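Putative sulfatase yidJ (Bacteroides fragilis, PDB 2QZU) probably hydrolyses sulfate esters as a metal-dependent arylsulfatase of the sulfatase family. Local coordinates at residues 365-369 with 370-374; 382-385 with 386-389; 36-39 with 40-44; 416-419 with 420-423. One frame throughout, in Å; residues are numbered along the deposited sequence.

Contact 1. Residues 365-369 with 370-374; sequences LLSMM and GFSKE
With OG anti to the backbone N (chi1 -174°), Ser372 reaches back to Ser367, whose own OG lies beside its backbone N and anti to the carbonyl carbon. The two hydroxyl oxygens stand 3.3 Å apart, Ser367 OG to Ser372 OG, a weak bond at most; the strong partner of Ser367 OG is the carboxylate of Asp383. The backbone gives firmer evidence of closure. Phe371 N bonds to Leu366 O at 2.8 Å, and Gly370 N to Ser367 O at 3.1 Å, the latter from well above the carbonyl plane. Together with the positive phi of Gly370 (98°), this pair of bonds defines a Schellman motif ending helix 361-368. Water 1 extends the closure: it donates to Ser367 O at 3.2 Å and accepts from Ser372 N at 2.8 Å.

Apolar groups meet on another side of the turn. Phe371 rests CD2 at 4.0 Å from CB of selenomethionine Met369, and its CB lies 4.3 Å from Leu366 CG. Beyond the turn, the ring also touches Leu120 of helix 116-122. The chemistry implies that Leu366 O is served by a backbone amide and Ser367 O by an amide and a water, while the hydroxyl pair adds little and the aromatic ring covers the apolar flank of the chain reversal.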
loop_
_atom_site.group_PDB
_atom_site.type_symbol
_atom_site.label_atom_id
_atom_site.label_comp_id
_atom_site.label_asym_id
_atom_site.label_seq_id
_atom_site.Cartn_x
_atom_site.Cartn_y
_atom_site.Cartn_z
ATOM N N LEU A 365 30.096 1.234 -23.757
ATOM C CA LEU A 365 30.336 -0.199 -23.598
ATOM C C LEU A 365 30.708 -0.868 -24.920
ATOM O O LEU A 365 31.649 -1.656 -24.980
ATOM C CB LEU A 365 29.105 -0.884 -22.994
ATOM C CG LEU A 365 28.813 -0.551 -21.522
ATOM C CD1 LEU A 365 27.439 -1.083 -21.131
ATOM C CD2 LEU A 365 29.894 -1.162 -20.636
ATOM N N LEU A 366 29.979 -0.545 -25.982
ATOM C CA LEU A 366 30.261 -1.144 -27.282
ATOM C C LEU A 366 31.701 -0.896 -27.728
ATOM O O LEU A 366 32.361 -1.806 -28.225
ATOM C CB LEU A 366 29.284 -0.608 -28.331
ATOM C CG LEU A 366 28.278 -1.598 -28.932
ATOM C CD1 LEU A 366 27.787 -2.577 -27.886
ATOM C CD2 LEU A 366 27.118 -0.823 -29.547
ATOM N N SER A 367 32.185 0.333 -27.560
ATOM C CA SER A 367 33.560 0.651 -27.946
ATOM C C SER A 367 34.537 -0.088 -27.028
ATOM O O SER A 367 35.544 -0.619 -27.489
ATOM C CB SER A 367 33.815 2.163 -27.875
ATOM O OG SER A 367 33.161 2.845 -28.936
HETATM N N MSE A 368 34.238 -0.125 -25.732
HETATM C CA MSE A 368 35.103 -0.824 -24.782
HETATM C C MSE A 368 35.195 -2.305 -25.137
HETATM O O MSE A 368 36.232 -2.939 -24.941
HETATM C CB MSE A 368 34.557 -0.702 -23.352
HETATM C CG MSE A 368 34.719 0.660 -22.706
HETATM SE SE MSE A 368 33.807 0.697 -20.988
HETATM C CE MSE A 368 35.014 -0.450 -19.994
HETATM N N MSE A 369 34.102 -2.848 -25.664
HETATM C CA MSE A 369 34.031 -4.262 -26.016
HETATM C C MSE A 369 34.662 -4.634 -27.351
HETATM O O MSE A 369 34.764 -5.817 -27.674
HETATM C CB MSE A 369 32.572 -4.715 -25.984
HETATM C CG MSE A 369 31.987 -4.702 -24.584
HETATM SE SE MSE A 369 30.075 -4.883 -24.518
HETATM C CE MSE A 369 29.828 -4.245 -22.708
ATOM N N GLY A 370 35.080 -3.627 -28.114
ATOM C CA GLY A 370 35.697 -3.879 -29.405
ATOM C C GLY A 370 34.755 -3.752 -30.589
ATOM O O GLY A 370 35.070 -4.215 -31.688
ATOM N N PHE A 371 33.606 -3.112 -30.383
ATOM C CA PHE A 371 32.627 -2.958 -31.455
ATOM C C PHE A 371 32.306 -1.498 -31.777
ATOM O O PHE A 371 31.166 -1.157 -32.093
ATOM C CB PHE A 371 31.342 -3.707 -31.085
ATOM C CG PHE A 371 31.544 -5.187 -30.872
ATOM C CD1 PHE A 371 31.995 -5.996 -31.911
ATOM C CD2 PHE A 371 31.312 -5.763 -29.628
ATOM C CE1 PHE A 371 32.214 -7.362 -31.713
ATOM C CE2 PHE A 371 31.529 -7.128 -29.419
ATOM C CZ PHE A 371 31.981 -7.928 -30.464
ATOM N N SER A 372 33.316 -0.639 -31.704
ATOM C CA SER A 372 33.134 0.778 -31.990
ATOM C C SER A 372 32.539 1.015 -33.385
ATOM O O SER A 372 31.676 1.878 -33.563
ATOM C CB SER A 372 34.477 1.504 -31.862
ATOM O OG SER A 372 34.320 2.906 -31.998
ATOM N N LYS A 373 32.986 0.241 -34.370
ATOM C CA LYS A 373 32.496 0.399 -35.740
ATOM C C LYS A 373 31.022 0.022 -35.900
ATOM O O LYS A 373 30.395 0.374 -36.903
ATOM C CB LYS A 373 33.343 -0.441 -36.706
ATOM C CG LYS A 373 33.124 -1.941 -36.580
ATOM C CD LYS A 373 34.205 -2.746 -37.295
ATOM C CE LYS A 373 34.004 -2.781 -38.799
ATOM N NZ LYS A 373 32.774 -3.536 -39.168
ATOM N N GLU A 374 30.471 -0.688 -34.917
ATOM C CA GLU A 374 29.076 -1.121 -34.977
ATOM C C GLU A 374 28.075 -0.140 -34.371
ATOM O O GLU A 374 26.871 -0.382 -34.421
ATOM C CB GLU A 374 28.903 -2.483 -34.289
ATOM C CG GLU A 374 29.812 -3.591 -34.809
ATOM C CD GLU A 374 29.692 -3.803 -36.304
ATOM O OE1 GLU A 374 28.552 -3.894 -36.809
ATOM O OE2 GLU A 374 30.742 -3.885 -36.975
HETATM O O HOH W 1 35.910 -0.924 -30.617
#

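Contact 2. Residues 382-385 with 386-389; sequences FDLS and NEVL
Glu387 folds back over the residue that precedes its helix, Leu384, and the two side chains cross at about a right angle. Its CB starts 3.5 Å from Leu384 O. At CG the chain bends (chi2 69°), which turns the carboxylate back toward the start of the helix. There OE1 lies against the backbone of Leu384, 3.2 Å from its CA and close to its carbonyl carbon, with CB and CD2 of the leucine a little farther off; it makes no bond to Leu384 O, since both are acceptors. OE1 accepts a bond from water 2 at 3.0 Å. The same water donates to Asp383 O and accepts from Asn386 N at 3.1 Å, joining Asp383 O before the helix to Asn386 N and Glu387 OE1 in its first turn.

A second carboxylate works from the other end of the segment. Asp383 OD1 receives Ser385 N at 3.1 Å, nearly in line with its C-O bond, and Ser385 OG at 2.7 Å from the syn side. The serine hydroxyl can do this because chi1 of 55° places it between its backbone N and carbonyl carbon. Asp383 OD2 in turn bonds to Ser367 of helix 361-368. Farther on, Val388 N bonds to Leu384 O at 2.9 Å with an N-H...O angle of 164°, and Leu389 N repeats the pattern on Ser385 O.

Leu384 at the N-cap cannot cap through its side chain; the arrangement is instead an Asx turn at a helix N-terminus, where Asp383 takes the first amide of helix 385-390 and water 2 the next.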
loop_
_atom_site.group_PDB
_atom_site.type_symbol
_atom_site.label_atom_id
_atom_site.label_comp_id
_atom_site.label_asym_id
_atom_site.label_seq_id
_atom_site.Cartn_x
_atom_site.Cartn_y
_atom_site.Cartn_z
ATOM N N PHE A 382 27.266 10.234 -25.456
ATOM C CA PHE A 382 28.729 10.259 -25.390
ATOM C C PHE A 382 29.439 8.908 -25.324
ATOM O O PHE A 382 29.068 8.039 -24.537
ATOM C CB PHE A 382 29.201 11.086 -24.185
ATOM C CG PHE A 382 28.751 12.522 -24.201
ATOM C CD1 PHE A 382 27.556 12.898 -23.590
ATOM C CD2 PHE A 382 29.538 13.501 -24.800
ATOM C CE1 PHE A 382 27.151 14.232 -23.575
ATOM C CE2 PHE A 382 29.142 14.837 -24.791
ATOM C CZ PHE A 382 27.948 15.205 -24.175
ATOM N N ASP A 383 30.463 8.744 -26.160
ATOM C CA ASP A 383 31.273 7.529 -26.163
ATOM C C ASP A 383 32.430 7.881 -25.233
ATOM O O ASP A 383 33.377 8.563 -25.633
ATOM C CB ASP A 383 31.822 7.228 -27.562
ATOM C CG ASP A 383 32.713 5.996 -27.589
ATOM O OD1 ASP A 383 33.216 5.592 -26.518
ATOM O OD2 ASP A 383 32.924 5.437 -28.688
ATOM N N LEU A 384 32.347 7.421 -23.992
ATOM C CA LEU A 384 33.371 7.729 -23.001
ATOM C C LEU A 384 34.270 6.532 -22.711
ATOM O O LEU A 384 34.862 6.437 -21.637
ATOM C CB LEU A 384 32.692 8.191 -21.705
ATOM C CG LEU A 384 31.766 9.411 -21.826
ATOM C CD1 LEU A 384 30.956 9.588 -20.550
ATOM C CD2 LEU A 384 32.593 10.647 -22.117
ATOM N N SER A 385 34.382 5.630 -23.678
ATOM C CA SER A 385 35.191 4.428 -23.502
ATOM C C SER A 385 36.637 4.692 -23.077
ATOM O O SER A 385 37.161 4.015 -22.188
ATOM C CB SER A 385 35.169 3.593 -24.788
ATOM O OG SER A 385 35.589 4.358 -25.902
ATOM N N ASN A 386 37.283 5.670 -23.706
ATOM C CA ASN A 386 38.667 5.978 -23.364
ATOM C C ASN A 386 38.776 6.495 -21.935
ATOM O O ASN A 386 39.658 6.080 -21.176
ATOM C CB ASN A 386 39.242 7.011 -24.336
ATOM C CG ASN A 386 40.704 7.297 -24.070
ATOM O OD1 ASN A 386 41.062 8.357 -23.556
ATOM N ND2 ASN A 386 41.560 6.336 -24.400
ATOM N N GLU A 387 37.873 7.405 -21.579
ATOM C CA GLU A 387 37.836 7.980 -20.240
ATOM C C GLU A 387 37.627 6.882 -19.194
ATOM O O GLU A 387 38.297 6.859 -18.163
ATOM C CB GLU A 387 36.701 9.003 -20.134
ATOM C CG GLU A 387 36.896 10.315 -20.897
ATOM C CD GLU A 387 36.857 10.160 -22.410
ATOM O OE1 GLU A 387 36.188 9.234 -22.915
ATOM O OE2 GLU A 387 37.485 10.992 -23.101
ATOM N N VAL A 388 36.693 5.974 -19.459
ATOM C CA VAL A 388 36.414 4.893 -18.526
ATOM C C VAL A 388 37.610 3.950 -18.370
ATOM O O VAL A 388 37.994 3.603 -17.255
ATOM C CB VAL A 388 35.178 4.074 -18.977
ATOM C CG1 VAL A 388 35.008 2.850 -18.095
ATOM C CG2 VAL A 388 33.929 4.947 -18.906
ATOM N N LEU A 389 38.204 3.557 -19.492
ATOM C CA LEU A 389 39.342 2.642 -19.470
ATOM C C LEU A 389 40.611 3.206 -18.834
ATOM O O LEU A 389 41.245 2.547 -18.009
ATOM C CB LEU A 389 39.669 2.184 -20.895
ATOM C CG LEU A 389 38.664 1.282 -21.616
ATOM C CD1 LEU A 389 39.072 1.153 -23.079
ATOM C CD2 LEU A 389 38.616 -0.087 -20.949
HETATM O O HOH W 2 36.136 7.894 -25.559
#

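Contact 3. Residues 36-39 with 40-44; sequences DQYR and GDAIG
Ala42 N donates to Arg39 O at 3.1 Å with an N-H...O angle of 154°. The donor sits above the carbonyl plane, about 58° out of it, within a type I beta turn from Arg39 to Ala42. A second bond, a weak one, runs from Tyr38 OH to Ala42 O at 2.8 Å. Tyr38 gets there because its CG is anti to the backbone N (chi1 -167°), which carries the ring along the turn toward Ala42. On the way, CE1 passes 4.1 Å from Ala42 CB and equally close to Ile43 CG1, so the phenol is held by apolar neighbours as well as by its hydroxyl. Phe310 meets the same ring edge-to-face.

Arg39 covers the turn from another direction. Ala42 CB lies over one face of its guanidinium, 4.2 Å from NH1, while Asp41 CB approaches the edge, near the plane. The charge itself is spent outside the turn: Arg39 forms a salt bridge with Glu49, and Asp41 forms one with Arg335. Ala42 is also the centre of an inverse gamma turn, closed by a weak bond from Ile43 N to Asp41 O.

Together these make a buried type I turn running into an inverse gamma turn, in the loop that follows strand 29-35 of the large mixed sheet. As in other sulfatases, this loop probably borders the active site, consistent with the salt bridge from Asp36 to Arg80, on the same helix as Ser76, the residue predicted to become 3-oxoalanine but unmodified in this structure.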
loop_
_atom_site.group_PDB
_atom_site.type_symbol
_atom_site.label_atom_id
_atom_site.label_comp_id
_atom_site.label_asym_id
_atom_site.label_seq_id
_atom_site.Cartn_x
_atom_site.Cartn_y
_atom_site.Cartn_z
ATOM N N ASP A 36 16.220 -0.369 -9.941
ATOM C CA ASP A 36 15.406 0.808 -10.176
ATOM C C ASP A 36 15.312 1.762 -8.980
ATOM O O ASP A 36 15.232 1.336 -7.827
ATOM C CB ASP A 36 14.006 0.353 -10.617
ATOM C CG ASP A 36 13.171 1.477 -11.183
ATOM O OD1 ASP A 36 12.730 2.346 -10.402
ATOM O OD2 ASP A 36 12.960 1.493 -12.415
ATOM N N GLN A 37 15.350 3.061 -9.270
ATOM C CA GLN A 37 15.203 4.091 -8.246
ATOM C C GLN A 37 16.265 4.061 -7.147
ATOM O O GLN A 37 15.970 4.333 -5.980
ATOM C CB GLN A 37 13.805 3.962 -7.640
ATOM C CG GLN A 37 13.289 5.186 -6.914
ATOM C CD GLN A 37 11.778 5.269 -6.989
ATOM O OE1 GLN A 37 11.210 5.398 -8.076
ATOM N NE2 GLN A 37 11.118 5.192 -5.841
ATOM N N TYR A 38 17.503 3.766 -7.536
ATOM C CA TYR A 38 18.629 3.689 -6.605
ATOM C C TYR A 38 19.449 4.993 -6.638
ATOM O O TYR A 38 20.027 5.344 -7.667
ATOM C CB TYR A 38 19.515 2.493 -6.996
ATOM C CG TYR A 38 20.553 2.075 -5.967
ATOM C CD1 TYR A 38 21.510 2.977 -5.499
ATOM C CD2 TYR A 38 20.585 0.768 -5.481
ATOM C CE1 TYR A 38 22.477 2.584 -4.567
ATOM C CE2 TYR A 38 21.549 0.365 -4.551
ATOM C CZ TYR A 38 22.489 1.280 -4.100
ATOM O OH TYR A 38 23.443 0.896 -3.182
ATOM N N ARG A 39 19.496 5.707 -5.513
ATOM C CA ARG A 39 20.249 6.963 -5.426
ATOM C C ARG A 39 21.758 6.752 -5.428
ATOM O O ARG A 39 22.272 5.855 -4.760
ATOM C CB ARG A 39 19.870 7.743 -4.164
ATOM C CG ARG A 39 18.498 8.384 -4.223
ATOM C CD ARG A 39 18.284 9.382 -3.088
ATOM N NE ARG A 39 18.236 8.762 -1.764
ATOM C CZ ARG A 39 19.286 8.609 -0.959
ATOM N NH1 ARG A 39 20.488 9.025 -1.333
ATOM N NH2 ARG A 39 19.127 8.052 0.234
ATOM N N GLY A 40 22.462 7.606 -6.163
ATOM C CA GLY A 40 23.908 7.500 -6.254
ATOM C C GLY A 40 24.671 7.554 -4.939
ATOM O O GLY A 40 25.651 6.829 -4.766
ATOM N N ASP A 41 24.247 8.402 -4.007
ATOM C CA ASP A 41 24.959 8.501 -2.734
ATOM C C ASP A 41 24.614 7.406 -1.734
ATOM O O ASP A 41 25.202 7.348 -0.656
ATOM C CB ASP A 41 24.732 9.872 -2.083
ATOM C CG ASP A 41 25.404 11.000 -2.849
ATOM O OD1 ASP A 41 26.401 10.728 -3.549
ATOM O OD2 ASP A 41 24.943 12.155 -2.740
ATOM N N ALA A 42 23.676 6.533 -2.089
ATOM C CA ALA A 42 23.281 5.454 -1.191
ATOM C C ALA A 42 24.170 4.226 -1.362
ATOM O O ALA A 42 23.683 3.107 -1.506
ATOM C CB ALA A 42 21.818 5.083 -1.421
ATOM N N ILE A 43 25.480 4.456 -1.365
ATOM C CA ILE A 43 26.466 3.386 -1.477
ATOM C C ILE A 43 27.366 3.570 -0.261
ATOM O O ILE A 43 27.861 4.670 -0.012
ATOM C CB ILE A 43 27.318 3.509 -2.763
ATOM C CG1 ILE A 43 26.426 3.388 -4.002
ATOM C CG2 ILE A 43 28.379 2.415 -2.789
ATOM C CD1 ILE A 43 27.165 3.613 -5.314
ATOM N N GLY A 44 27.566 2.497 0.494
ATOM C CA GLY A 44 28.376 2.574 1.695
ATOM C C GLY A 44 29.769 3.159 1.563
ATOM O O GLY A 44 30.163 4.013 2.364
#

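Contact 4. Residues 416-419 with 420-423; sequences LRTD and RYTY
Thr418 lays its hydroxyl against the edge of the Tyr421 ring, near the ring plane, with OG1 4.0 Å from Tyr421 CD2. The stronger role of this oxygen is as a double acceptor. Arg420 N reaches Thr418 OG1 at 3.0 Å, which meets the definition of an ST turn, and Tyr421 N reaches the same OG1 at 2.8 Å with an almost straight N-H...O angle of 170°. A chi1 of 79° sets OG1 between its own N and carbonyl carbon, facing into the loop where both amides point. Thr418 N completes the closure by donating to Tyr421 O at 2.7 Å, so Asp419 and Arg420 form the tip of a hairpin whose threonine side chain takes the place of a carbonyl acceptor.

Beyond the tip, Leu416 and Tyr423 make a hydrogen-bonded antiparallel pair: Leu416 N to Tyr423 O and Tyr423 N to Leu416 O both measure 2.8 Å. Arg417 and Thr422 form the adjacent non-hydrogen-bonded pair, with Arg417 CG 4.0 Å from Thr422 OG1. At the tip, the extended Arg420 chain passes its CG over the rim of one face of the Tyr421 ring, and Tyr421 OH sits over the centre of the guanidinium.

The hairpin occupies the middle of a four-stranded antiparallel sheet, between strands 399-404 and 431-439. Leu416 and Tyr423 face helix 455-471, which Thr418 and Tyr421 also touch, whereas Arg417 on the other face forms a salt bridge with Glu331 of helix 331-334, and Arg420 pairs with Asp439.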
loop_
_atom_site.group_PDB
_atom_site.type_symbol
_atom_site.label_atom_id
_atom_site.label_comp_id
_atom_site.label_asym_id
_atom_site.label_seq_id
_atom_site.Cartn_x
_atom_site.Cartn_y
_atom_site.Cartn_z
ATOM N N LEU A 416 21.059 21.797 -18.448
ATOM C CA LEU A 416 22.433 21.333 -18.507
ATOM C C LEU A 416 22.980 21.194 -17.092
ATOM O O LEU A 416 22.605 21.951 -16.197
ATOM C CB LEU A 416 23.296 22.336 -19.278
ATOM C CG LEU A 416 22.993 22.613 -20.750
ATOM C CD1 LEU A 416 23.836 23.798 -21.215
ATOM C CD2 LEU A 416 23.285 21.378 -21.586
ATOM N N ARG A 417 23.856 20.218 -16.892
ATOM C CA ARG A 417 24.483 20.006 -15.594
ATOM C C ARG A 417 25.987 20.022 -15.812
ATOM O O ARG A 417 26.527 19.148 -16.493
ATOM C CB ARG A 417 24.064 18.655 -14.985
ATOM C CG ARG A 417 24.663 18.381 -13.587
ATOM C CD ARG A 417 24.204 17.028 -13.035
ATOM N NE ARG A 417 24.708 16.752 -11.687
ATOM C CZ ARG A 417 25.973 16.458 -11.397
ATOM N NH1 ARG A 417 26.884 16.396 -12.355
ATOM N NH2 ARG A 417 26.327 16.213 -10.140
ATOM N N THR A 418 26.663 21.033 -15.276
ATOM C CA THR A 418 28.113 21.103 -15.404
ATOM C C THR A 418 28.663 20.601 -14.074
ATOM O O THR A 418 27.892 20.314 -13.154
ATOM C CB THR A 418 28.618 22.544 -15.633
ATOM O OG1 THR A 418 28.630 23.252 -14.388
ATOM C CG2 THR A 418 27.722 23.275 -16.623
ATOM N N ASP A 419 29.983 20.499 -13.962
ATOM C CA ASP A 419 30.579 20.023 -12.722
ATOM C C ASP A 419 30.302 20.948 -11.542
ATOM O O ASP A 419 30.602 20.602 -10.401
ATOM C CB ASP A 419 32.094 19.829 -12.878
ATOM C CG ASP A 419 32.791 21.060 -13.422
ATOM O OD1 ASP A 419 32.352 22.189 -13.115
ATOM O OD2 ASP A 419 33.792 20.893 -14.149
ATOM N N ARG A 420 29.722 22.115 -11.809
ATOM C CA ARG A 420 29.420 23.067 -10.742
ATOM C C ARG A 420 27.983 23.578 -10.731
ATOM O O ARG A 420 27.390 23.750 -9.662
ATOM C CB ARG A 420 30.361 24.273 -10.827
ATOM C CG ARG A 420 30.048 25.355 -9.799
ATOM C CD ARG A 420 30.969 26.558 -9.928
ATOM N NE ARG A 420 30.680 27.558 -8.903
ATOM C CZ ARG A 420 31.278 28.742 -8.818
ATOM N NH1 ARG A 420 32.206 29.089 -9.700
ATOM N NH2 ARG A 420 30.945 29.583 -7.848
ATOM N N TYR A 421 27.425 23.814 -11.916
ATOM C CA TYR A 421 26.071 24.348 -12.040
ATOM C C TYR A 421 25.021 23.415 -12.635
ATOM O O TYR A 421 25.329 22.530 -13.428
ATOM C CB TYR A 421 26.090 25.600 -12.929
ATOM C CG TYR A 421 26.939 26.748 -12.431
ATOM C CD1 TYR A 421 26.473 27.600 -11.431
ATOM C CD2 TYR A 421 28.204 26.987 -12.968
ATOM C CE1 TYR A 421 27.249 28.668 -10.977
ATOM C CE2 TYR A 421 28.988 28.050 -12.521
ATOM C CZ TYR A 421 28.502 28.883 -11.526
ATOM O OH TYR A 421 29.274 29.933 -11.078
ATOM N N THR A 422 23.771 23.631 -12.237
ATOM C CA THR A 422 22.647 22.900 -12.808
ATOM C C THR A 422 21.759 24.027 -13.326
ATOM O O THR A 422 21.291 24.864 -12.552
ATOM C CB THR A 422 21.881 22.061 -11.768
ATOM O OG1 THR A 422 22.720 20.995 -11.308
ATOM C CG2 THR A 422 20.624 21.456 -12.396
ATOM N N TYR A 423 21.567 24.061 -14.641
ATOM C CA TYR A 423 20.764 25.093 -15.291
ATOM C C TYR A 423 19.595 24.453 -16.018
ATOM O O TYR A 423 19.743 23.404 -16.641
ATOM C CB TYR A 423 21.630 25.858 -16.299
ATOM C CG TYR A 423 20.892 26.897 -17.117
ATOM C CD1 TYR A 423 20.526 28.120 -16.560
ATOM C CD2 TYR A 423 20.562 26.653 -18.452
ATOM C CE1 TYR A 423 19.850 29.079 -17.312
ATOM C CE2 TYR A 423 19.887 27.607 -19.213
ATOM C CZ TYR A 423 19.536 28.816 -18.634
ATOM O OH TYR A 423 18.867 29.760 -19.374
#

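How the contacts relate
Contacts 1 and 2 are neighbours in chain and space: one ends helix 361-368, the other starts helix 385-390. Besides the serine-aspartate bond between them, selenomethionine Met368 packs against Ser385 and Leu389. Both are partly buried and use ordered water to bridge backbone groups. Contact 3 is the buried one, nearest the chain's centre, and its charges pair within its own loop and with a helix and loops around it. Contact 4, also partly buried, belongs to the separate antiparallel sheet, its centre about 20 Å from those of contacts 2 and 3, and trades helix-end chemistry for cross-strand bonds and a threonine acceptor.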